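Local coordinates for EF-P arginine 32 rhamnosyl-transferase (Pseudomonas putida KT2440, PDB 5NV8), which belongs to the EarP family of rhamnosyltransferases, two-lobed enzymes, and is modelled with 2'-deoxy-thymidine-beta-L-rhamnose bound, at residues A43-A48 with A381-Y386; G212-A217 with R339-D344; L242-L247 with R253-L258. One frame throughout, in Å; residues are numbered along the deposited sequence.

In the fold
From the N terminus, the chain passes helix 30-43 and enters the loop that holds the first half of contact 1. The second half lies on helix 378-387, so this contact closes the longest loop and joins the C-terminal helix to the N-terminal lobe. Contact 2 falls within that loop, linking helix 211-220 to helix 328-343. Within the loop that contact 2 closes lies contact 3, a local closure between the loop after helix 235-242 and edge strand 252-255. None of the loops cross. Contacts 2 and 3 share one side of the chain's centre, about 17 Å apart between centres, whereas contact 1 lies on the opposite side, its centre about 42 and 48 Å from theirs.

Contact 1: residues A43-A48 with A381-Y386; sequences AEHGLA and ALVHFY
Val383 rests its isopropyl group on the imidazole of His45, and these two residues account for most of the surface buried here. The CG2 methyl of Val383 lies 3.8 Å from the centroid of the His45 ring, 27° off the ring normal, which meets the description of a CH-pi contact over the face. It is displaced toward the rim rather than centred: the closest ring atom is His45 ND1, 3.5 Å from Val383 CG2. The other methyl also comes near, Val383 CG1 being 3.6 Å from His45 ND1. Both branches can reach the ring because CG1 stands anti to the backbone N of Val383 (chi1 156°), while CG2 is turned beside that nitrogen. Leu47 adds a smaller apolar touch, its CD1 lying 3.9 Å from Val383 CG2, so this one methyl bridges the imidazole and the leucine. The nearest CA atoms, those of His45 and Val383, are 7.9 Å apart, consistent with a surface contact carried by side chains. A C-terminal helix packed back on the N-terminal lobe is consistent with the GT-B glycosyltransferase fold. Around the contact, Leu382 packs on Leu37 of helix 30-43, Leu47 reaches Leu41 of the same helix, and both Leu47 and Tyr386 touch Ala16; helix 378-387 is thus seated against helix 30-43 and the loop leading from it to strand 48-51.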
ATOM      1  N   ALA A  43     -12.762 -12.502 -11.859  1.00 18.58           N
ATOM      2  CA  ALA A  43     -11.680 -13.048 -12.671  1.00 16.40           C
ATOM      3  C   ALA A  43     -11.253 -14.427 -12.191  1.00 14.64           C
ATOM      4  O   ALA A  43     -11.043 -15.333 -13.006  1.00 41.71           O
ATOM      5  CB  ALA A  43     -10.491 -12.087 -12.666  1.00 34.41           C
ATOM      6  N   GLU A  44     -11.115 -14.611 -10.879  1.00 20.00           N
ATOM      7  CA  GLU A  44     -10.598 -15.860 -10.339  1.00 36.11           C
ATOM      8  C   GLU A  44     -11.688 -16.816  -9.874  1.00 36.10           C
ATOM      9  O   GLU A  44     -11.394 -17.993  -9.635  1.00 33.64           O
ATOM     10  CB  GLU A  44      -9.636 -15.573  -9.178  1.00 26.89           C
ATOM     11  CG  GLU A  44      -8.448 -14.699  -9.568  1.00 29.78           C
ATOM     12  CD  GLU A  44      -7.409 -14.599  -8.470  1.00 30.80           C
ATOM     13  OE1 GLU A  44      -7.334 -15.521  -7.637  1.00 34.78           O
ATOM     14  OE2 GLU A  44      -6.665 -13.599  -8.441  1.00 32.59           O
ATOM     15  N   HIS A  45     -12.932 -16.354  -9.750  1.00 22.05           N
ATOM     16  CA  HIS A  45     -14.009 -17.200  -9.258  1.00 32.86           C
ATOM     17  C   HIS A  45     -15.242 -17.199 -10.150  1.00 28.13           C
ATOM     18  O   HIS A  45     -16.230 -17.859  -9.809  1.00 34.54           O
ATOM     19  CB  HIS A  45     -14.396 -16.786  -7.828  1.00 28.16           C
ATOM     20  CG  HIS A  45     -13.289 -16.966  -6.836  1.00 28.91           C
ATOM     21  ND1 HIS A  45     -13.166 -18.093  -6.052  1.00 29.85           N
ATOM     22  CD2 HIS A  45     -12.238 -16.173  -6.519  1.00 33.49           C
ATOM     23  CE1 HIS A  45     -12.096 -17.981  -5.286  1.00 29.24           C
ATOM     24  NE2 HIS A  45     -11.516 -16.823  -5.548  1.00 20.58           N
ATOM     25  N   GLY A  46     -15.214 -16.488 -11.276  1.00 28.22           N
ATOM     26  CA  GLY A  46     -16.297 -16.545 -12.246  1.00 26.77           C
ATOM     27  C   GLY A  46     -17.649 -16.140 -11.709  1.00 30.87           C
ATOM     28  O   GLY A  46     -18.665 -16.713 -12.115  1.00 41.46           O
ATOM     29  N   LEU A  47     -17.693 -15.172 -10.803  1.00 27.20           N
ATOM     30  CA  LEU A  47     -18.939 -14.741 -10.189  1.00 33.95           C
ATOM     31  C   LEU A  47     -19.480 -13.503 -10.889  1.00 30.79           C
ATOM     32  O   LEU A  47     -18.729 -12.703 -11.452  1.00 31.88           O
ATOM     33  CB  LEU A  47     -18.744 -14.448  -8.700  1.00 37.53           C
ATOM     34  CG  LEU A  47     -18.450 -15.644  -7.794  1.00 39.35           C
ATOM     35  CD1 LEU A  47     -17.829 -15.174  -6.486  1.00 30.89           C
ATOM     36  CD2 LEU A  47     -19.718 -16.441  -7.536  1.00 37.06           C
ATOM     37  N   ALA A  48     -20.801 -13.352 -10.846  1.00 30.50           N
ATOM     38  CA  ALA A  48     -21.468 -12.164 -11.373  1.00 31.38           C
ATOM     39  C   ALA A  48     -21.628 -11.186 -10.219  1.00 33.40           C
ATOM     40  O   ALA A  48     -22.528 -11.329  -9.389  1.00 45.06           O
ATOM     41  CB  ALA A  48     -22.811 -12.523 -11.998  1.00 33.60           C
ATOM     42  N   ALA A 381     -11.092 -16.918   0.674  1.00 35.30           N
ATOM     43  CA  ALA A 381     -11.679 -17.092   1.999  1.00 47.73           C
ATOM     44  C   ALA A 381     -13.155 -16.719   2.014  1.00 35.28           C
ATOM     45  O   ALA A 381     -13.927 -17.274   2.802  1.00 38.25           O
ATOM     46  CB  ALA A 381     -10.910 -16.263   3.029  1.00 31.82           C
ATOM     47  N   LEU A 382     -13.569 -15.794   1.150  1.00 42.16           N
ATOM     48  CA  LEU A 382     -14.983 -15.450   1.074  1.00 46.46           C
ATOM     49  C   LEU A 382     -15.777 -16.466   0.261  1.00 44.65           C
ATOM     50  O   LEU A 382     -16.972 -16.650   0.512  1.00 43.29           O
ATOM     51  CB  LEU A 382     -15.149 -14.050   0.484  1.00 39.57           C
ATOM     52  CG  LEU A 382     -14.575 -12.904   1.320  1.00 38.48           C
ATOM     53  CD1 LEU A 382     -14.766 -11.570   0.616  1.00 40.00           C
ATOM     54  CD2 LEU A 382     -15.216 -12.874   2.698  1.00 45.69           C
ATOM     55  N   VAL A 383     -15.136 -17.142  -0.691  1.00 41.06           N
ATOM     56  CA  VAL A 383     -15.864 -18.034  -1.591  1.00 47.49           C
ATOM     57  C   VAL A 383     -16.035 -19.418  -0.973  1.00 47.38           C
ATOM     58  O   VAL A 383     -17.146 -19.962  -0.940  1.00 32.72           O
ATOM     59  CB  VAL A 383     -15.156 -18.105  -2.958  1.00 29.29           C
ATOM     60  CG1 VAL A 383     -15.495 -19.403  -3.669  1.00 40.61           C
ATOM     61  CG2 VAL A 383     -15.545 -16.909  -3.814  1.00 28.74           C
ATOM     62  N   HIS A 384     -14.944 -20.012  -0.480  1.00 46.46           N
ATOM     63  CA  HIS A 384     -15.036 -21.341   0.116  1.00 48.62           C
ATOM     64  C   HIS A 384     -15.965 -21.348   1.322  1.00 55.40           C
ATOM     65  O   HIS A 384     -16.612 -22.364   1.601  1.00 65.03           O
ATOM     66  CB  HIS A 384     -13.646 -21.845   0.515  1.00 45.29           C
ATOM     67  CG  HIS A 384     -12.787 -22.238  -0.646  1.00 59.92           C
ATOM     68  ND1 HIS A 384     -11.531 -22.784  -0.489  1.00 62.10           N
ATOM     69  CD2 HIS A 384     -12.998 -22.163  -1.982  1.00 64.29           C
ATOM     70  CE1 HIS A 384     -11.006 -23.028  -1.677  1.00 61.21           C
ATOM     71  NE2 HIS A 384     -11.877 -22.660  -2.600  1.00 64.23           N
ATOM     72  N   PHE A 385     -16.043 -20.229   2.046  1.00 46.47           N
ATOM     73  CA  PHE A 385     -16.979 -20.129   3.161  1.00 41.84           C
ATOM     74  C   PHE A 385     -18.421 -20.204   2.677  1.00 37.81           C
ATOM     75  O   PHE A 385     -19.254 -20.882   3.288  1.00 39.56           O
ATOM     76  CB  PHE A 385     -16.740 -18.828   3.929  1.00 42.40           C
ATOM     77  CG  PHE A 385     -16.918 -18.957   5.415  1.00 47.74           C
ATOM     78  CD1 PHE A 385     -16.040 -19.717   6.169  1.00 48.84           C
ATOM     79  CD2 PHE A 385     -17.963 -18.313   6.058  1.00 61.26           C
ATOM     80  CE1 PHE A 385     -16.202 -19.835   7.538  1.00 65.31           C
ATOM     81  CE2 PHE A 385     -18.131 -18.428   7.427  1.00 68.31           C
ATOM     82  CZ  PHE A 385     -17.250 -19.189   8.167  1.00 68.82           C
ATOM     83  N   TYR A 386     -18.732 -19.518   1.575  1.00 42.59           N
ATOM     84  CA  TYR A 386     -20.091 -19.546   1.047  1.00 41.20           C
ATOM     85  C   TYR A 386     -20.427 -20.901   0.436  1.00 49.34           C
ATOM     86  O   TYR A 386     -21.578 -21.344   0.514  1.00 52.91           O
ATOM     87  CB  TYR A 386     -20.273 -18.427   0.019  1.00 43.43           C
ATOM     88  CG  TYR A 386     -21.235 -18.755  -1.102  1.00 38.12           C
ATOM     89  CD1 TYR A 386     -22.607 -18.777  -0.882  1.00 46.43           C
ATOM     90  CD2 TYR A 386     -20.770 -19.038  -2.379  1.00 33.98           C
ATOM     91  CE1 TYR A 386     -23.488 -19.078  -1.902  1.00 49.32           C
ATOM     92  CE2 TYR A 386     -21.644 -19.338  -3.406  1.00 52.44           C
ATOM     93  CZ  TYR A 386     -23.002 -19.358  -3.162  1.00 53.56           C
ATOM     94  OH  TYR A 386     -23.880 -19.655  -4.180  1.00 60.97           O
TER

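Contact 2: residues G212-A217 with R339-D344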
ATOM      1  N   GLY A 212       9.123  17.317   7.177  1.00 47.18           N
ATOM      2  CA  GLY A 212      10.251  18.224   7.035  1.00 39.42           C
ATOM      3  C   GLY A 212      11.552  17.638   7.551  1.00 37.76           C
ATOM      4  O   GLY A 212      12.608  17.812   6.935  1.00 44.67           O
ATOM      5  N   ASN A 213      11.497  16.937   8.685  1.00 37.76           N
ATOM      6  CA  ASN A 213      12.711  16.345   9.241  1.00 36.49           C
ATOM      7  C   ASN A 213      13.238  15.223   8.353  1.00 34.03           C
ATOM      8  O   ASN A 213      14.455  15.043   8.231  1.00 32.95           O
ATOM      9  CB  ASN A 213      12.449  15.833  10.658  1.00 37.46           C
ATOM     10  CG  ASN A 213      12.232  16.958  11.657  1.00 49.06           C
ATOM     11  OD1 ASN A 213      12.664  18.091  11.441  1.00 44.34           O
ATOM     12  ND2 ASN A 213      11.560  16.646  12.761  1.00 41.64           N
ATOM     13  N   TRP A 214      12.340  14.462   7.723  1.00 33.30           N
ATOM     14  CA  TRP A 214      12.773  13.381   6.841  1.00 34.12           C
ATOM     15  C   TRP A 214      13.416  13.931   5.573  1.00 30.62           C
ATOM     16  O   TRP A 214      14.486  13.471   5.159  1.00 29.39           O
ATOM     17  CB  TRP A 214      11.591  12.478   6.492  1.00 30.82           C
ATOM     18  CG  TRP A 214      12.002  11.155   5.928  1.00 28.98           C
ATOM     19  CD1 TRP A 214      13.218  10.553   6.055  1.00 27.99           C
ATOM     20  CD2 TRP A 214      11.196  10.269   5.143  1.00 28.15           C
ATOM     21  NE1 TRP A 214      13.221   9.347   5.401  1.00 27.10           N
ATOM     22  CE2 TRP A 214      11.990   9.148   4.833  1.00 26.82           C
ATOM     23  CE3 TRP A 214       9.879  10.312   4.675  1.00 35.01           C
ATOM     24  CZ2 TRP A 214      11.512   8.080   4.077  1.00 25.79           C
ATOM     25  CZ3 TRP A 214       9.407   9.251   3.924  1.00 34.79           C
ATOM     26  CH2 TRP A 214      10.222   8.150   3.632  1.00 30.24           C
ATOM     27  N   LEU A 215      12.769  14.912   4.938  1.00 36.73           N
ATOM     28  CA  LEU A 215      13.330  15.498   3.726  1.00 34.41           C
ATOM     29  C   LEU A 215      14.638  16.226   4.006  1.00 31.76           C
ATOM     30  O   LEU A 215      15.500  16.304   3.124  1.00 31.12           O
ATOM     31  CB  LEU A 215      12.320  16.447   3.082  1.00 33.17           C
ATOM     32  CG  LEU A 215      10.916  15.901   2.816  1.00 33.36           C
ATOM     33  CD1 LEU A 215      10.061  16.963   2.136  1.00 37.61           C
ATOM     34  CD2 LEU A 215      10.963  14.629   1.986  1.00 31.44           C
ATOM     35  N   ASP A 216      14.806  16.767   5.216  1.00 32.81           N
ATOM     36  CA  ASP A 216      16.098  17.333   5.590  1.00 36.64           C
ATOM     37  C   ASP A 216      17.159  16.244   5.694  1.00 40.71           C
ATOM     38  O   ASP A 216      18.325  16.468   5.347  1.00 30.78           O
ATOM     39  CB  ASP A 216      15.982  18.095   6.911  1.00 41.69           C
ATOM     40  CG  ASP A 216      15.220  19.399   6.769  1.00 44.96           C
ATOM     41  OD1 ASP A 216      15.135  19.923   5.639  1.00 36.99           O
ATOM     42  OD2 ASP A 216      14.711  19.904   7.793  1.00 41.31           O
ATOM     43  N   ALA A 217      16.772  15.058   6.167  1.00 37.44           N
ATOM     44  CA  ALA A 217      17.718  13.949   6.251  1.00 32.88           C
ATOM     45  C   ALA A 217      18.128  13.466   4.866  1.00 29.51           C
ATOM     46  O   ALA A 217      19.314  13.227   4.612  1.00 31.96           O
ATOM     47  CB  ALA A 217      17.111  12.806   7.066  1.00 30.68           C
ATOM     48  N   ARG A 339       7.431   4.036  14.464  1.00 44.44           N
ATOM     49  CA  ARG A 339       6.802   4.838  15.509  1.00 49.89           C
ATOM     50  C   ARG A 339       7.005   6.326  15.254  1.00 48.16           C
ATOM     51  O   ARG A 339       6.100   7.132  15.501  1.00 42.37           O
ATOM     52  CB  ARG A 339       7.361   4.453  16.878  1.00 54.30           C
ATOM     53  CG  ARG A 339       6.904   3.094  17.379  1.00 56.36           C
ATOM     54  CD  ARG A 339       7.703   2.665  18.599  1.00 59.11           C
ATOM     55  NE  ARG A 339       7.165   1.452  19.206  1.00 60.38           N
ATOM     56  CZ  ARG A 339       7.767   0.773  20.177  1.00 58.17           C
ATOM     57  NH1 ARG A 339       8.932   1.190  20.655  1.00 54.24           N
ATOM     58  NH2 ARG A 339       7.203  -0.321  20.670  1.00 61.99           N
ATOM     59  N   ALA A 340       8.183   6.707  14.751  1.00 47.08           N
ATOM     60  CA  ALA A 340       8.477   8.116  14.514  1.00 39.76           C
ATOM     61  C   ALA A 340       7.550   8.715  13.463  1.00 40.89           C
ATOM     62  O   ALA A 340       7.080   9.849  13.613  1.00 47.05           O
ATOM     63  CB  ALA A 340       9.937   8.275  14.096  1.00 36.94           C
ATOM     64  N   TRP A 341       7.276   7.967  12.392  1.00 41.98           N
ATOM     65  CA  TRP A 341       6.384   8.422  11.333  1.00 35.82           C
ATOM     66  C   TRP A 341       4.938   8.547  11.793  1.00 39.69           C
ATOM     67  O   TRP A 341       4.132   9.165  11.088  1.00 38.67           O
ATOM     68  CB  TRP A 341       6.480   7.460  10.143  1.00 35.82           C
ATOM     69  CG  TRP A 341       5.919   7.973   8.843  1.00 36.65           C
ATOM     70  CD1 TRP A 341       4.972   7.366   8.067  1.00 35.08           C
ATOM     71  CD2 TRP A 341       6.280   9.181   8.159  1.00 36.93           C
ATOM     72  NE1 TRP A 341       4.718   8.121   6.948  1.00 32.00           N
ATOM     73  CE2 TRP A 341       5.506   9.241   6.980  1.00 42.31           C
ATOM     74  CE3 TRP A 341       7.177  10.220   8.429  1.00 39.86           C
ATOM     75  CZ2 TRP A 341       5.602  10.299   6.075  1.00 32.67           C
ATOM     76  CZ3 TRP A 341       7.273  11.269   7.529  1.00 39.22           C
ATOM     77  CH2 TRP A 341       6.489  11.301   6.367  1.00 36.18           C
ATOM     78  N   ASN A 342       4.592   7.989  12.955  1.00 43.08           N
ATOM     79  CA  ASN A 342       3.226   8.014  13.453  1.00 45.02           C
ATOM     80  C   ASN A 342       3.073   8.684  14.813  1.00 44.53           C
ATOM     81  O   ASN A 342       1.939   8.982  15.204  1.00 46.81           O
ATOM     82  CB  ASN A 342       2.661   6.586  13.542  1.00 41.00           C
ATOM     83  CG  ASN A 342       2.470   5.944  12.177  1.00 40.93           C
ATOM     84  OD1 ASN A 342       1.547   6.286  11.436  1.00 38.96           O
ATOM     85  ND2 ASN A 342       3.344   5.002  11.842  1.00 42.58           N
ATOM     86  N   MET A 343       4.168   8.929  15.543  1.00 44.85           N
ATOM     87  CA  MET A 343       4.090   9.518  16.877  1.00 56.95           C
ATOM     88  C   MET A 343       5.001  10.733  17.031  1.00 59.09           C
ATOM     89  O   MET A 343       5.285  11.145  18.162  1.00 50.62           O
ATOM     90  CB  MET A 343       4.412   8.471  17.950  1.00 64.79           C
ATOM     91  CG  MET A 343       3.791   7.103  17.686  1.00 64.73           C
ATOM     92  SD  MET A 343       4.403   5.787  18.756  1.00 69.29           S
ATOM     93  CE  MET A 343       4.444   6.619  20.341  1.00 68.53           C
ATOM     94  N   ASP A 344       5.472  11.305  15.918  1.00 48.69           N
ATOM     95  CA  ASP A 344       6.183  12.587  15.906  1.00 52.93           C
ATOM     96  C   ASP A 344       7.547  12.502  16.595  1.00 46.62           C
ATOM     97  O   ASP A 344       7.924  13.391  17.357  1.00 48.53           O
ATOM     98  CB  ASP A 344       5.329  13.698  16.530  1.00 62.51           C
ATOM     99  CG  ASP A 344       5.727  15.080  16.053  1.00 62.92           C
ATOM    100  OD1 ASP A 344       6.617  15.178  15.187  1.00 61.65           O
ATOM    101  OD2 ASP A 344       5.149  16.072  16.543  1.00 68.04           O
TER
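Trp214 and Trp341 meet through the benzo parts of their indoles, and the path along Trp214 shows how local the touch is. Trp214 CB sits 4.6 Å from Trp341 CZ3, still short of a close contact. At CG the indole swings away from the backbone N, to which it is anti (chi1 -164°), and this directs the six-membered ring toward helix 328-343. The bridgehead atom Trp214 CD2 remains 4.7 Å from Trp341 CZ3. The next atom makes the contact: Trp214 CE3 lies 3.9 Å from Trp341 CH2 and 4.0 Å from Trp341 CZ3, so it meets the bond between those two carbons. Beyond it, Trp214 CZ3 is already 4.3 Å from Trp341 CH2, and the ring recedes further at its CH2. On the other limb, Trp214 NE1 stays 6.6 Å from Trp341 CZ3, so the indole nitrogen takes no part.

The six-membered rings have centroids 5.3 Å apart and planes inclined at 65°, which makes the pair an edge-to-face one, tilted from an ideal T, with Trp214 supplying the edge and Trp341 the face. Both residues are buried. The contact is one part of a larger aromatic and methionine cluster: Trp214 also pairs edge-to-face with Trp351, Trp341 meets the ring of His302, and Met347 touches both tryptophans. The Trp341 side chain is about 11 Å from the bound 2'-deoxy-thymidine-beta-L-rhamnose. The cluster forms a buried interface that joins helices 328-343 and 347-355 to helix 211-220 of the Rossmann-like lobe, as in the GT-B glycosyltransferase fold.

Contact 3: residues L242-L247 with R253-L258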
ATOM      1  N   LEU A 242       9.917  22.987   0.522  1.00 53.53           N
ATOM      2  CA  LEU A 242      10.760  23.552  -0.525  1.00 55.28           C
ATOM      3  C   LEU A 242      10.696  25.074  -0.541  1.00 51.49           C
ATOM      4  O   LEU A 242      11.672  25.729  -0.922  1.00 57.93           O
ATOM      5  CB  LEU A 242      10.358  22.985  -1.886  1.00 56.29           C
ATOM      6  CG  LEU A 242      10.689  21.506  -2.097  1.00 60.38           C
ATOM      7  CD1 LEU A 242       9.692  20.867  -3.044  1.00 55.81           C
ATOM      8  CD2 LEU A 242      12.111  21.336  -2.615  1.00 58.91           C
ATOM      9  N   GLY A 243       9.564  25.651  -0.141  1.00 51.70           N
ATOM     10  CA  GLY A 243       9.446  27.082   0.034  1.00 62.54           C
ATOM     11  C   GLY A 243       9.108  27.879  -1.206  1.00 68.56           C
ATOM     12  O   GLY A 243       8.945  29.102  -1.108  1.00 65.20           O
ATOM     13  N   GLU A 244       8.995  27.242  -2.366  1.00 74.53           N
ATOM     14  CA  GLU A 244       8.672  27.952  -3.591  1.00 78.70           C
ATOM     15  C   GLU A 244       7.160  27.881  -3.832  1.00 80.46           C
ATOM     16  O   GLU A 244       6.383  27.627  -2.904  1.00 77.24           O
ATOM     17  CB  GLU A 244       9.503  27.375  -4.744  1.00 78.41           C
ATOM     18  CG  GLU A 244      10.800  26.717  -4.298  1.00 77.36           C
ATOM     19  CD  GLU A 244      11.834  26.625  -5.407  1.00 80.00           C
ATOM     20  OE1 GLU A 244      11.505  26.147  -6.508  1.00 80.23           O
ATOM     21  OE2 GLU A 244      12.993  27.025  -5.169  1.00 79.02           O
ATOM     22  N   GLY A 245       6.733  28.105  -5.079  1.00 80.87           N
ATOM     23  CA  GLY A 245       5.333  28.174  -5.391  1.00 80.66           C
ATOM     24  C   GLY A 245       4.643  26.826  -5.269  1.00 80.92           C
ATOM     25  O   GLY A 245       5.252  25.815  -4.886  1.00 78.24           O
ATOM     26  N   PRO A 246       3.350  26.802  -5.593  1.00 81.26           N
ATOM     27  CA  PRO A 246       2.593  25.546  -5.513  1.00 79.45           C
ATOM     28  C   PRO A 246       3.142  24.500  -6.472  1.00 71.05           C
ATOM     29  O   PRO A 246       3.556  24.809  -7.592  1.00 74.26           O
ATOM     30  CB  PRO A 246       1.167  25.964  -5.891  1.00 80.54           C
ATOM     31  CG  PRO A 246       1.119  27.440  -5.664  1.00 85.08           C
ATOM     32  CD  PRO A 246       2.497  27.939  -5.974  1.00 85.55           C
ATOM     33  N   LEU A 247       3.142  23.251  -6.018  1.00 59.93           N
ATOM     34  CA  LEU A 247       3.627  22.125  -6.803  1.00 61.41           C
ATOM     35  C   LEU A 247       2.452  21.299  -7.301  1.00 62.41           C
ATOM     36  O   LEU A 247       1.569  20.931  -6.519  1.00 65.96           O
ATOM     37  CB  LEU A 247       4.572  21.245  -5.983  1.00 60.17           C
ATOM     38  CG  LEU A 247       5.935  21.845  -5.653  1.00 61.35           C
ATOM     39  CD1 LEU A 247       6.916  20.740  -5.317  1.00 54.15           C
ATOM     40  CD2 LEU A 247       6.430  22.664  -6.827  1.00 62.06           C
ATOM     41  N   ARG A 253      12.063  18.827  -8.494  1.00 44.40           N
ATOM     42  CA  ARG A 253      12.982  19.805  -7.928  1.00 40.44           C
ATOM     43  C   ARG A 253      14.009  19.117  -7.039  1.00 45.18           C
ATOM     44  O   ARG A 253      13.707  18.132  -6.357  1.00 38.46           O
ATOM     45  CB  ARG A 253      12.233  20.881  -7.119  1.00 42.18           C
ATOM     46  CG  ARG A 253      10.989  21.440  -7.804  1.00 44.62           C
ATOM     47  CD  ARG A 253      10.320  22.519  -6.967  1.00 56.77           C
ATOM     48  NE  ARG A 253       9.997  23.699  -7.766  1.00 73.65           N
ATOM     49  CZ  ARG A 253       9.234  24.702  -7.342  1.00 83.13           C
ATOM     50  NH1 ARG A 253       8.733  24.682  -6.117  1.00 88.26           N
ATOM     51  NH2 ARG A 253       8.995  25.738  -8.135  1.00 86.58           N
ATOM     52  N   THR A 254      15.224  19.665  -7.034  1.00 41.87           N
ATOM     53  CA  THR A 254      16.357  19.078  -6.332  1.00 41.57           C
ATOM     54  C   THR A 254      16.855  20.016  -5.240  1.00 38.75           C
ATOM     55  O   THR A 254      16.964  21.228  -5.450  1.00 38.94           O
ATOM     56  CB  THR A 254      17.506  18.761  -7.304  1.00 42.29           C
ATOM     57  OG1 THR A 254      17.046  17.846  -8.306  1.00 48.89           O
ATOM     58  CG2 THR A 254      18.688  18.142  -6.569  1.00 34.70           C
ATOM     59  N   ARG A 255      17.151  19.443  -4.070  1.00 38.21           N
ATOM     60  CA  ARG A 255      17.802  20.156  -2.971  1.00 35.60           C
ATOM     61  C   ARG A 255      18.870  19.238  -2.394  1.00 33.71           C
ATOM     62  O   ARG A 255      18.546  18.261  -1.712  1.00 32.33           O
ATOM     63  CB  ARG A 255      16.803  20.564  -1.889  1.00 36.28           C
ATOM     64  CG  ARG A 255      15.750  21.534  -2.352  1.00 38.56           C
ATOM     65  CD  ARG A 255      16.299  22.950  -2.410  1.00 52.09           C
ATOM     66  NE  ARG A 255      15.217  23.923  -2.469  1.00 56.46           N
ATOM     67  CZ  ARG A 255      14.509  24.187  -3.562  1.00 62.51           C
ATOM     68  NH1 ARG A 255      14.768  23.555  -4.700  1.00 57.10           N
ATOM     69  NH2 ARG A 255      13.539  25.085  -3.514  1.00 67.74           N
ATOM     70  N   GLY A 256      20.136  19.550  -2.666  1.00 34.08           N
ATOM     71  CA  GLY A 256      21.232  18.729  -2.188  1.00 35.46           C
ATOM     72  C   GLY A 256      21.231  17.332  -2.778  1.00 31.08           C
ATOM     73  O   GLY A 256      21.400  17.158  -3.987  1.00 31.49           O
ATOM     74  N   ALA A 257      21.050  16.326  -1.928  1.00 33.62           N
ATOM     75  CA  ALA A 257      21.015  14.937  -2.366  1.00 32.37           C
ATOM     76  C   ALA A 257      19.615  14.458  -2.720  1.00 31.59           C
ATOM     77  O   ALA A 257      19.473  13.364  -3.276  1.00 27.67           O
ATOM     78  CB  ALA A 257      21.601  14.025  -1.282  1.00 27.54           C
ATOM     79  N   LEU A 258      18.587  15.243  -2.418  1.00 36.85           N
ATOM     80  CA  LEU A 258      17.201  14.840  -2.616  1.00 37.70           C
ATOM     81  C   LEU A 258      16.633  15.537  -3.844  1.00 36.89           C
ATOM     82  O   LEU A 258      16.739  16.761  -3.978  1.00 46.04           O
ATOM     83  CB  LEU A 258      16.361  15.167  -1.376  1.00 32.87           C
ATOM     84  CG  LEU A 258      14.872  14.787  -1.317  1.00 37.80           C
ATOM     85  CD1 LEU A 258      13.963  15.875  -1.886  1.00 31.18           C
ATOM     86  CD2 LEU A 258      14.620  13.454  -2.010  1.00 28.19           C
TER
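Arg253 begins the second segment with its guanidinium inserted between two side chains of the preceding loop. Leu247 CD2 lies over one face, off toward the rim and tightly packed at 3.1 Å from Arg253 NH1. Over the centre of the opposite face stands the carboxylate carbon of Glu244, whose CD is 3.7 Å above the plane, with the two flat groups almost perpendicular at 84°. Glu244 OE1 and Arg253 NH2 form a salt bridge resting on charge alone, as no N-H points at the oxygen.

Next, Thr254 points its CB away and contributes its carbonyl, which receives Arg255 NH1 at 3.3 Å from Thr254 O. The oxygen lies in the guanidinium plane and the bond is fairly straight (163°), which helps fix the rotation of that group, while NH1 stands above the carbonyl plane of Thr254.

Arg255 bends at chi2 (-79°) to lay its guanidinium on Leu242, whose CD2 sits 3.8 Å above the plane, over its centre. Arg255 NH2 donates to Leu242 O at 3.3 Å, at the last turn of helix 235-242. Arg255 NH2 also lies 2.6 Å from Glu244 OE2, a salt bridge whose hydrogen bond is bent and weak. Glu244 thus links both arginines, less surely Arg253, because the place of Glu244 OE1 is doubtful.

From Arg255 the chain reverses through Gly256 and Ala257 in a type II' turn, closed by Leu258 N to Arg255 O at 3.1 Å. Gly256 supplies the positive phi of the turn's second position. The return bond, Arg255 N to Leu258 O at 2.7 Å, completes a tight two-residue beta hairpin, joining edge strand 252-255 to strand 258-263.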